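PDB 6KI3: probable AP endonuclease from African swine fever virus, which probably cleaves DNA on the 5' side of abasic sites, using three zinc ions, and probably also has 3'-5' exonuclease, 3'-phosphatase and 3'-repair diesterase activities. Local coordinates for residues 182-185 / 186-189; 238-241 / 242-245; 253-257 / 258-262; 287-290 / 291-295. All blocks are in the same frame, centred on the assembly; numbering follows the deposited sequence.

Contact 1. Residues 182-185 / 186-189; sequences CIDT and AHIW. With ZN (zinc ion), chain J; ZN (zinc ion), chain I; nucleotides of chain C.
Asp184 and His187 lie stacked at the point where strand 179-184 of the TIM barrel gives way to helix 185-190, the end of the barrel that carries the zinc centre of this endonuclease IV-type enzyme. Their carboxylate and imidazole planes are only 5° apart, and Asp184 CG sits 3.5 Å above the ring plane, over its centre. Asp184 CG is turned anti to the backbone N (chi1 -165°), which lays the carboxylate flat over one face of the ring and sends its two oxygens to different tasks. OD2 binds one zinc ion, shared with Glu147, His223 and Glu276, while OD1 caps the helix through a weak bond from Ala186 N and is also held by Asn225 ND2. The backbone oxygen of Asp184 is gripped twice, accepting from His187 N at 3.0 Å and from Ile188 N at 3.2 Å. This turn is the tight part of the contact, and all its touching residues are buried. Packing between the segments is looser at the far end, where the Trp189 indole leads away from 182-185; Trp189 NE1 instead bonds to Thr229 O. His187 ND1 bonds to Thr148 O, which fixes the rotation of the ring and points NE2 at a different zinc ion, whose other protein ligands are Asp236 and His238, with OP2 and OP3 of the 5'-phosphate of the abasic-site analogue also bound. OP2 of this nucleotide 1 of chain C bridges the two ions, 2.1 Å from the zinc of Asp184 and 2.5 Å from that of His187.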
loop_
_atom_site.group_PDB
_atom_site.type_symbol
_atom_site.label_atom_id
_atom_site.label_comp_id
_atom_site.label_asym_id
_atom_site.label_seq_id
_atom_site.Cartn_x
_atom_site.Cartn_y
_atom_site.Cartn_z
ATOM N N CYS A 182 3.775 3.100 4.901
ATOM C CA CYS A 182 2.687 3.029 3.935
ATOM C C CYS A 182 1.487 3.766 4.513
ATOM O O CYS A 182 0.958 3.374 5.558
ATOM C CB CYS A 182 2.325 1.582 3.606
ATOM S SG CYS A 182 1.005 1.422 2.381
ATOM N N ILE A 183 1.067 4.830 3.840
ATOM C CA ILE A 183 -0.036 5.665 4.295
ATOM C C ILE A 183 -1.281 5.255 3.520
ATOM O O ILE A 183 -1.404 5.542 2.324
ATOM C CB ILE A 183 0.273 7.157 4.112
ATOM C CG1 ILE A 183 1.485 7.553 4.955
ATOM C CG2 ILE A 183 -0.935 8.004 4.486
ATOM C CD1 ILE A 183 1.936 8.977 4.731
ATOM N N ASP A 184 -2.204 4.577 4.197
ATOM C CA ASP A 184 -3.492 4.209 3.623
ATOM C C ASP A 184 -4.500 5.276 4.038
ATOM O O ASP A 184 -4.844 5.390 5.219
ATOM C CB ASP A 184 -3.922 2.818 4.086
ATOM C CG ASP A 184 -5.052 2.246 3.249
ATOM O OD1 ASP A 184 -6.026 2.977 2.972
ATOM O OD2 ASP A 184 -4.962 1.062 2.860
ATOM N N THR A 185 -4.968 6.058 3.061
ATOM C CA THR A 185 -5.830 7.197 3.364
ATOM C C THR A 185 -7.155 6.753 3.974
ATOM O O THR A 185 -7.693 7.422 4.862
ATOM C CB THR A 185 -6.074 8.024 2.101
ATOM O OG1 THR A 185 -6.639 7.190 1.081
ATOM C CG2 THR A 185 -4.769 8.622 1.597
ATOM N N ALA A 186 -7.700 5.626 3.508
ATOM C CA ALA A 186 -8.936 5.108 4.083
ATOM C C ALA A 186 -8.767 4.687 5.536
ATOM O O ALA A 186 -9.753 4.669 6.282
ATOM C CB ALA A 186 -9.448 3.924 3.259
ATOM N N HIS A 187 -7.544 4.357 5.955
ATOM C CA HIS A 187 -7.327 3.885 7.318
ATOM C C HIS A 187 -7.180 5.041 8.298
ATOM O O HIS A 187 -7.780 5.023 9.378
ATOM C CB HIS A 187 -6.097 2.979 7.369
ATOM C CG HIS A 187 -6.273 1.686 6.636
ATOM N ND1 HIS A 187 -5.343 0.670 6.683
ATOM C CD2 HIS A 187 -7.273 1.245 5.839
ATOM C CE1 HIS A 187 -5.763 -0.341 5.946
ATOM N NE2 HIS A 187 -6.931 -0.017 5.422
ATOM N N ILE A 188 -6.382 6.054 7.944
ATOM C CA ILE A 188 -6.252 7.214 8.822
ATOM C C ILE A 188 -7.580 7.947 8.927
ATOM O O ILE A 188 -7.882 8.561 9.958
ATOM C CB ILE A 188 -5.122 8.147 8.340
ATOM C CG1 ILE A 188 -5.480 8.803 7.005
ATOM C CG2 ILE A 188 -3.808 7.384 8.229
ATOM C CD1 ILE A 188 -4.516 9.895 6.589
ATOM N N TRP A 189 -8.396 7.893 7.872
ATOM C CA TRP A 189 -9.758 8.405 7.956
ATOM C C TRP A 189 -10.579 7.592 8.947
ATOM O O TRP A 189 -11.257 8.150 9.818
ATOM C CB TRP A 189 -10.403 8.382 6.571
ATOM C CG TRP A 189 -11.883 8.621 6.570
ATOM C CD1 TRP A 189 -12.866 7.677 6.649
ATOM C CD2 TRP A 189 -12.549 9.884 6.467
ATOM N NE1 TRP A 189 -14.102 8.274 6.609
ATOM C CE2 TRP A 189 -13.935 9.630 6.496
ATOM C CE3 TRP A 189 -12.109 11.206 6.354
ATOM C CZ2 TRP A 189 -14.884 10.647 6.417
ATOM C CZ3 TRP A 189 -13.052 12.215 6.278
ATOM C CH2 TRP A 189 -14.423 11.931 6.310
HETATM ZN ZN ZN J . -4.036 -0.796 2.414
HETATM ZN ZN ZN I . -8.057 -1.250 4.176
ATOM O "O5'" 3DR C 1 -6.484 -3.645 2.019
ATOM P P 3DR C 1 -6.134 -3.074 3.482
ATOM O OP1 3DR C 1 -4.960 -3.912 3.925
ATOM O OP2 3DR C 1 -5.809 -1.625 3.219
ATOM O OP3 3DR C 1 -7.390 -3.307 4.286
ATOM C "C2'" 3DR C 1 -5.859 -6.395 -1.372
ATOM C "C5'" 3DR C 1 -6.454 -5.043 1.744
ATOM C "C4'" 3DR C 1 -7.085 -5.271 0.376
ATOM O "O4'" 3DR C 1 -6.582 -4.295 -0.538
ATOM C "C1'" 3DR C 1 -6.033 -4.919 -1.700
ATOM C "C3'" 3DR C 1 -6.761 -6.646 -0.182
ATOM O "O3'" 3DR C 1 -7.968 -7.256 -0.644
#

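Contact 2. Residues 238-241 / 242-245; sequences HASL and FEGM. With ZN (zinc ion), chain I; nucleotides of chain C.
Phe242 takes the third position of a type II beta turn with a positive phi of 65°, unusual for a residue that carries a side chain, and its ring lies obliquely beside the preceding peptide, where CD2 meets Leu241 CB at 3.8 Å. The backbone here reverses from Ser240 to Glu243, and the turn is closed by a bond of 2.9 Å from Glu243 N to Ser240 O. Leu241 and Phe242 also pack on Leu259, so the hydrophobic side of the turn faces helix 258-269, whereas Glu243 is exposed. The glutamate chain, extended beyond CG, runs back alongside the turn, and its CG passes 3.6 Å from Leu241 O. Its carboxylate lies against a serine methylene rather than the hydroxyl: Glu243 OE2 comes to 3.3 Å from Ser240 CB, while Ser240 OG is turned to another acid, Glu292 of helix 282-300. Past the turn the chain doubles back, and Gly244 CA lies 4.1 Å from Ala239 CB. At the other end, His238 is held by a bond from ND1 to Glu276 O, leaving NE2 to bind a zinc ion at 2.1 Å. Phosphate oxygen OP2 of nucleotide 1 of chain C lies at the edge of the imidazole, in its plane. Asp236 and His187 complete the protein ligands of this metal, making His238 part of the trinuclear zinc site of endonuclease IV-type enzymes.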
loop_
_atom_site.group_PDB
_atom_site.type_symbol
_atom_site.label_atom_id
_atom_site.label_comp_id
_atom_site.label_asym_id
_atom_site.label_seq_id
_atom_site.Cartn_x
_atom_site.Cartn_y
_atom_site.Cartn_z
ATOM N N HIS A 238 -13.305 0.021 1.794
ATOM C CA HIS A 238 -12.684 0.766 0.709
ATOM C C HIS A 238 -13.719 1.181 -0.331
ATOM O O HIS A 238 -14.744 0.521 -0.523
ATOM C CB HIS A 238 -11.587 -0.067 0.043
ATOM C CG HIS A 238 -10.377 -0.271 0.900
ATOM N ND1 HIS A 238 -9.224 -0.859 0.430
ATOM C CD2 HIS A 238 -10.141 0.039 2.196
ATOM C CE1 HIS A 238 -8.329 -0.907 1.401
ATOM N NE2 HIS A 238 -8.860 -0.367 2.483
ATOM N N ALA A 239 -13.435 2.290 -1.010
ATOM C CA ALA A 239 -14.312 2.804 -2.049
ATOM C C ALA A 239 -13.476 3.555 -3.075
ATOM O O ALA A 239 -12.353 3.985 -2.796
ATOM C CB ALA A 239 -15.403 3.711 -1.469
ATOM N N SER A 240 -14.038 3.707 -4.270
ATOM C CA SER A 240 -13.349 4.422 -5.335
ATOM C C SER A 240 -13.230 5.904 -4.999
ATOM O O SER A 240 -14.057 6.471 -4.280
ATOM C CB SER A 240 -14.083 4.242 -6.664
ATOM O OG SER A 240 -13.933 2.921 -7.154
ATOM N N LEU A 241 -12.182 6.530 -5.534
ATOM C CA LEU A 241 -11.920 7.937 -5.259
ATOM C C LEU A 241 -13.104 8.796 -5.687
ATOM O O LEU A 241 -13.663 8.609 -6.773
ATOM C CB LEU A 241 -10.650 8.388 -5.982
ATOM C CG LEU A 241 -9.389 7.552 -5.740
ATOM C CD1 LEU A 241 -8.210 8.121 -6.517
ATOM C CD2 LEU A 241 -9.069 7.456 -4.254
ATOM N N PHE A 242 -13.490 9.731 -4.816
ATOM C CA PHE A 242 -14.625 10.631 -5.018
ATOM C C PHE A 242 -15.958 9.890 -5.064
ATOM O O PHE A 242 -16.957 10.436 -5.542
ATOM C CB PHE A 242 -14.458 11.483 -6.281
ATOM C CG PHE A 242 -13.160 12.232 -6.340
ATOM C CD1 PHE A 242 -13.023 13.454 -5.703
ATOM C CD2 PHE A 242 -12.081 11.720 -7.038
ATOM C CE1 PHE A 242 -11.831 14.149 -5.756
ATOM C CE2 PHE A 242 -10.886 12.408 -7.097
ATOM C CZ PHE A 242 -10.760 13.626 -6.455
ATOM N N GLU A 243 -15.996 8.650 -4.578
ATOM C CA GLU A 243 -17.235 7.887 -4.490
ATOM C C GLU A 243 -17.503 7.393 -3.075
ATOM O O GLU A 243 -18.438 6.610 -2.867
ATOM C CB GLU A 243 -17.210 6.707 -5.470
ATOM C CG GLU A 243 -16.920 7.108 -6.912
ATOM C CD GLU A 243 -17.232 6.004 -7.908
ATOM O OE1 GLU A 243 -17.503 6.325 -9.085
ATOM O OE2 GLU A 243 -17.213 4.818 -7.516
ATOM N N GLY A 244 -16.711 7.832 -2.099
ATOM C CA GLY A 244 -16.910 7.446 -0.717
ATOM C C GLY A 244 -17.101 8.636 0.199
ATOM O O GLY A 244 -17.295 9.761 -0.268
ATOM N N MET A 245 -17.030 8.405 1.510
ATOM C CA MET A 245 -17.330 9.460 2.470
ATOM C C MET A 245 -16.257 10.541 2.521
ATOM O O MET A 245 -16.532 11.642 3.008
ATOM C CB MET A 245 -17.522 8.855 3.861
ATOM C CG MET A 245 -18.568 7.752 3.915
ATOM S SD MET A 245 -20.250 8.379 4.083
ATOM C CE MET A 245 -20.224 8.958 5.779
HETATM ZN ZN ZN I . -8.057 -1.250 4.176
ATOM O "O5'" 3DR C 1 -6.484 -3.645 2.019
ATOM P P 3DR C 1 -6.134 -3.074 3.482
ATOM O OP1 3DR C 1 -4.960 -3.912 3.925
ATOM O OP2 3DR C 1 -5.809 -1.625 3.219
ATOM O OP3 3DR C 1 -7.390 -3.307 4.286
ATOM C "C2'" 3DR C 1 -5.859 -6.395 -1.372
ATOM C "C5'" 3DR C 1 -6.454 -5.043 1.744
ATOM C "C4'" 3DR C 1 -7.085 -5.271 0.376
ATOM O "O4'" 3DR C 1 -6.582 -4.295 -0.538
ATOM C "C1'" 3DR C 1 -6.033 -4.919 -1.700
ATOM C "C3'" 3DR C 1 -6.761 -6.646 -0.182
ATOM O "O3'" 3DR C 1 -7.968 -7.256 -0.644
#

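Contact 3. Residues 253-257 / 258-262; sequences KIKQS and GLYCF
Ser257 OG is engaged from two directions, giving a bond of 2.6 Å to Ile254 O and accepting a weak one of 3.4 Å from Tyr260 N. With chi1 at 62°, the hydroxyl stands between the backbone N and the carbonyl carbon, from where it can face both the turn behind it and the first turn of the helix ahead. The accepted bond, though long, is fairly straight, with an N-H...O angle of 162°. This makes Ser257 the N-cap of helix 258-269, one of the helices that surround the TIM barrel, and joins the helix start to the loop that leads into it. Tyr260 folds back over the same loop. Its CG is anti to the backbone N (chi1 176°), bringing Tyr260 CB to 3.3 Å from Ile254 O and laying the ring beside the Lys255 side chain, which points the same way. Lys255 CG sits 4.0 Å from the ring centroid, almost exactly on the ring normal, in a CH-pi contact over one face. Farther out the lysine bends, and its CE closes to 3.4 Å from Tyr260 OH near the surface. Leu299 of helix 282-300 packs against both Lys255 and Tyr260, and Tyr198 of helix 198-209 also touches the tyrosine.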
loop_
_atom_site.group_PDB
_atom_site.type_symbol
_atom_site.label_atom_id
_atom_site.label_comp_id
_atom_site.label_asym_id
_atom_site.label_seq_id
_atom_site.Cartn_x
_atom_site.Cartn_y
_atom_site.Cartn_z
ATOM N N LYS A 253 -15.393 19.671 -7.937
ATOM C CA LYS A 253 -14.143 20.428 -7.899
ATOM C C LYS A 253 -13.085 19.529 -7.266
ATOM O O LYS A 253 -12.859 19.572 -6.054
ATOM C CB LYS A 253 -14.317 21.732 -7.127
ATOM N N ILE A 254 -12.432 18.716 -8.098
ATOM C CA ILE A 254 -11.513 17.703 -7.588
ATOM C C ILE A 254 -10.190 18.288 -7.109
ATOM O O ILE A 254 -9.459 17.614 -6.372
ATOM C CB ILE A 254 -11.260 16.628 -8.658
ATOM C CG1 ILE A 254 -10.753 17.270 -9.950
ATOM C CG2 ILE A 254 -12.529 15.832 -8.921
ATOM C CD1 ILE A 254 -10.565 16.288 -11.089
ATOM N N LYS A 255 -9.858 19.517 -7.496
ATOM C CA LYS A 255 -8.604 20.132 -7.083
ATOM C C LYS A 255 -8.711 20.870 -5.754
ATOM O O LYS A 255 -7.713 21.431 -5.292
ATOM C CB LYS A 255 -8.094 21.081 -8.173
ATOM C CG LYS A 255 -7.652 20.358 -9.437
ATOM C CD LYS A 255 -7.130 21.317 -10.493
ATOM C CE LYS A 255 -5.851 22.002 -10.042
ATOM N NZ LYS A 255 -5.162 22.690 -11.170
ATOM N N GLN A 256 -9.890 20.887 -5.134
ATOM C CA GLN A 256 -10.040 21.337 -3.758
ATOM C C GLN A 256 -10.211 20.178 -2.786
ATOM O O GLN A 256 -10.356 20.410 -1.581
ATOM C CB GLN A 256 -11.227 22.298 -3.629
ATOM C CG GLN A 256 -10.940 23.713 -4.107
ATOM C CD GLN A 256 -11.205 23.898 -5.586
ATOM O OE1 GLN A 256 -12.355 23.937 -6.021
ATOM N NE2 GLN A 256 -10.139 24.011 -6.370
ATOM N N SER A 257 -10.198 18.944 -3.280
ATOM C CA SER A 257 -10.296 17.780 -2.416
ATOM C C SER A 257 -8.981 17.546 -1.681
ATOM O O SER A 257 -7.932 18.095 -2.031
ATOM C CB SER A 257 -10.658 16.536 -3.228
ATOM O OG SER A 257 -9.655 16.241 -4.186
ATOM N N GLY A 258 -9.049 16.713 -0.643
ATOM C CA GLY A 258 -7.837 16.306 0.041
ATOM C C GLY A 258 -6.984 15.366 -0.785
ATOM O O GLY A 258 -5.763 15.316 -0.609
ATOM N N LEU A 259 -7.606 14.619 -1.703
ATOM C CA LEU A 259 -6.854 13.679 -2.527
ATOM C C LEU A 259 -5.895 14.400 -3.465
ATOM O O LEU A 259 -4.754 13.960 -3.649
ATOM C CB LEU A 259 -7.807 12.794 -3.329
ATOM C CG LEU A 259 -7.117 11.925 -4.325
ATOM C CD1 LEU A 259 -6.740 10.637 -3.722
ATOM C CD2 LEU A 259 -7.945 11.710 -5.571
ATOM N N TYR A 260 -6.341 15.501 -4.076
ATOM C CA TYR A 260 -5.465 16.235 -4.985
ATOM C C TYR A 260 -4.218 16.739 -4.273
ATOM O O TYR A 260 -3.149 16.833 -4.886
ATOM C CB TYR A 260 -6.215 17.401 -5.628
ATOM C CG TYR A 260 -5.335 18.259 -6.507
ATOM C CD1 TYR A 260 -4.753 17.738 -7.655
ATOM C CD2 TYR A 260 -5.081 19.585 -6.188
ATOM C CE1 TYR A 260 -3.945 18.514 -8.463
ATOM C CE2 TYR A 260 -4.274 20.371 -6.990
ATOM C CZ TYR A 260 -3.709 19.830 -8.127
ATOM O OH TYR A 260 -2.905 20.606 -8.930
ATOM N N CYS A 261 -4.330 17.061 -2.983
ATOM C CA CYS A 261 -3.143 17.416 -2.214
ATOM C C CYS A 261 -2.239 16.204 -2.017
ATOM O O CYS A 261 -1.009 16.335 -2.011
ATOM C CB CYS A 261 -3.546 18.016 -0.868
ATOM S SG CYS A 261 -2.159 18.627 0.116
ATOM N N PHE A 262 -2.831 15.017 -1.853
ATOM C CA PHE A 262 -2.030 13.798 -1.792
ATOM C C PHE A 262 -1.358 13.517 -3.130
ATOM O O PHE A 262 -0.221 13.036 -3.169
ATOM C CB PHE A 262 -2.899 12.611 -1.370
ATOM C CG PHE A 262 -3.110 12.504 0.116
ATOM C CD1 PHE A 262 -2.180 11.859 0.915
ATOM C CD2 PHE A 262 -4.242 13.036 0.711
ATOM C CE1 PHE A 262 -2.371 11.755 2.281
ATOM C CE2 PHE A 262 -4.439 12.935 2.077
ATOM C CZ PHE A 262 -3.502 12.293 2.862
#

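Contact 4. Residues 287-290 / 291-295; sequences TALT and AEFTT
The Phe293 ring lies obliquely to Leu289 O, with its CD2 3.0 Å from that oxygen, and two further rings, Phe42 and Phe44, meet it at inclined planes. Phe293 and Leu289 are one turn apart on helix 282-300, the C-terminal helix, packed on the outside of the TIM barrel's strands. Their side chains run side by side in the same direction, and Phe293 CE2 touches both CB and CD2 of Leu289 at 3.9 Å. Leu275 of strand 272-275 also touches Phe293, which places this apolar side of the helix against the barrel wall. The underlying backbone bond, Phe293 N to Leu289 O, is short at 2.8 Å. Glu292 leaves the same turn obliquely to Leu289, with its CG 3.3 Å from Ala288 O. Although the residue is buried, its carboxylate is well satisfied: Arg277 makes a salt bridge to OE2, which also accepts from Leu241 N, while OE1 bonds to Ser240 OG. Two threonine hydroxyls turn back onto the helix. Thr295 OG1 and Thr295 N reach Ala291 O from opposite faces of its plane. One residue earlier, Thr294 OG1 donates to Thr290 O at 2.6 Å, in the carbonyl plane and on a lone pair.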
loop_
_atom_site.group_PDB
_atom_site.type_symbol
_atom_site.label_atom_id
_atom_site.label_comp_id
_atom_site.label_asym_id
_atom_site.label_seq_id
_atom_site.Cartn_x
_atom_site.Cartn_y
_atom_site.Cartn_z
ATOM N N THR A 287 -14.431 -0.917 -14.875
ATOM C CA THR A 287 -15.180 0.329 -15.010
ATOM C C THR A 287 -14.830 1.303 -13.891
ATOM O O THR A 287 -14.702 2.512 -14.125
ATOM C CB THR A 287 -16.684 0.049 -15.020
ATOM O OG1 THR A 287 -16.985 -0.929 -16.023
ATOM C CG2 THR A 287 -17.460 1.326 -15.319
ATOM N N ALA A 288 -14.656 0.793 -12.670
ATOM C CA ALA A 288 -14.329 1.663 -11.545
ATOM C C ALA A 288 -12.934 2.260 -11.690
ATOM O O ALA A 288 -12.734 3.454 -11.435
ATOM C CB ALA A 288 -14.448 0.890 -10.232
ATOM N N LEU A 289 -11.957 1.448 -12.103
ATOM C CA LEU A 289 -10.586 1.937 -12.202
ATOM C C LEU A 289 -10.409 2.898 -13.370
ATOM O O LEU A 289 -9.628 3.851 -13.270
ATOM C CB LEU A 289 -9.616 0.764 -12.323
ATOM C CG LEU A 289 -9.606 -0.203 -11.139
ATOM C CD1 LEU A 289 -8.908 -1.493 -11.519
ATOM C CD2 LEU A 289 -8.937 0.433 -9.934
ATOM N N THR A 290 -11.118 2.671 -14.478
ATOM C CA THR A 290 -11.062 3.614 -15.591
ATOM C C THR A 290 -11.524 4.999 -15.162
ATOM O O THR A 290 -10.959 6.012 -15.589
ATOM C CB THR A 290 -11.914 3.109 -16.753
ATOM O OG1 THR A 290 -13.223 2.776 -16.279
ATOM C CG2 THR A 290 -11.284 1.886 -17.360
ATOM N N ALA A 291 -12.551 5.062 -14.313
ATOM C CA ALA A 291 -12.999 6.350 -13.796
ATOM C C ALA A 291 -11.954 6.967 -12.877
ATOM O O ALA A 291 -11.711 8.179 -12.926
ATOM C CB ALA A 291 -14.331 6.186 -13.065
ATOM N N GLU A 292 -11.313 6.147 -12.039
ATOM C CA GLU A 292 -10.369 6.678 -11.063
ATOM C C GLU A 292 -9.068 7.124 -11.721
ATOM O O GLU A 292 -8.471 8.124 -11.307
ATOM C CB GLU A 292 -10.091 5.635 -9.980
ATOM C CG GLU A 292 -11.288 5.321 -9.100
ATOM C CD GLU A 292 -10.965 4.311 -8.018
ATOM O OE1 GLU A 292 -11.337 3.129 -8.177
ATOM O OE2 GLU A 292 -10.341 4.696 -7.008
ATOM N N PHE A 293 -8.610 6.399 -12.744
ATOM C CA PHE A 293 -7.325 6.732 -13.350
ATOM C C PHE A 293 -7.437 7.856 -14.372
ATOM O O PHE A 293 -6.462 8.584 -14.590
ATOM C CB PHE A 293 -6.699 5.486 -13.982
ATOM C CG PHE A 293 -6.110 4.534 -12.978
ATOM C CD1 PHE A 293 -4.972 4.878 -12.267
ATOM C CD2 PHE A 293 -6.691 3.300 -12.743
ATOM C CE1 PHE A 293 -4.426 4.009 -11.340
ATOM C CE2 PHE A 293 -6.151 2.427 -11.818
ATOM C CZ PHE A 293 -5.017 2.782 -11.116
ATOM N N THR A 294 -8.600 8.020 -15.007
ATOM C CA THR A 294 -8.811 9.199 -15.841
ATOM C C THR A 294 -8.893 10.459 -14.988
ATOM O O THR A 294 -8.367 11.510 -15.371
ATOM C CB THR A 294 -10.074 9.040 -16.688
ATOM O OG1 THR A 294 -11.159 8.603 -15.860
ATOM C CG2 THR A 294 -9.848 8.031 -17.807
ATOM N N THR A 295 -9.549 10.370 -13.828
ATOM C CA THR A 295 -9.550 11.489 -12.892
ATOM C C THR A 295 -8.145 11.759 -12.366
ATOM O O THR A 295 -7.740 12.918 -12.218
ATOM C CB THR A 295 -10.512 11.208 -11.735
ATOM O OG1 THR A 295 -11.834 11.008 -12.251
ATOM C CG2 THR A 295 -10.529 12.373 -10.754
#

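In the fold
The four contacts follow one another along the chain and lead from the zinc centre to the outer helices of the TIM barrel. Contacts 1 and 2, with centres 13 Å apart, both reach the barrel sheet and share a zinc ion, through His187 and His238. Contact 2 is the junction: contact 3 lies 13 Å from it and contact 4 lies 12 Å, centre to centre. Phe242 packs on both Leu259 and Thr295, while Glu292 bonds to Ser240 and Leu241. Thus the loop following a metal-binding histidine is in contact with helices 258-269 and 282-300. Contacts 1 and 4 do not touch, their nearest atoms being about 9 Å apart.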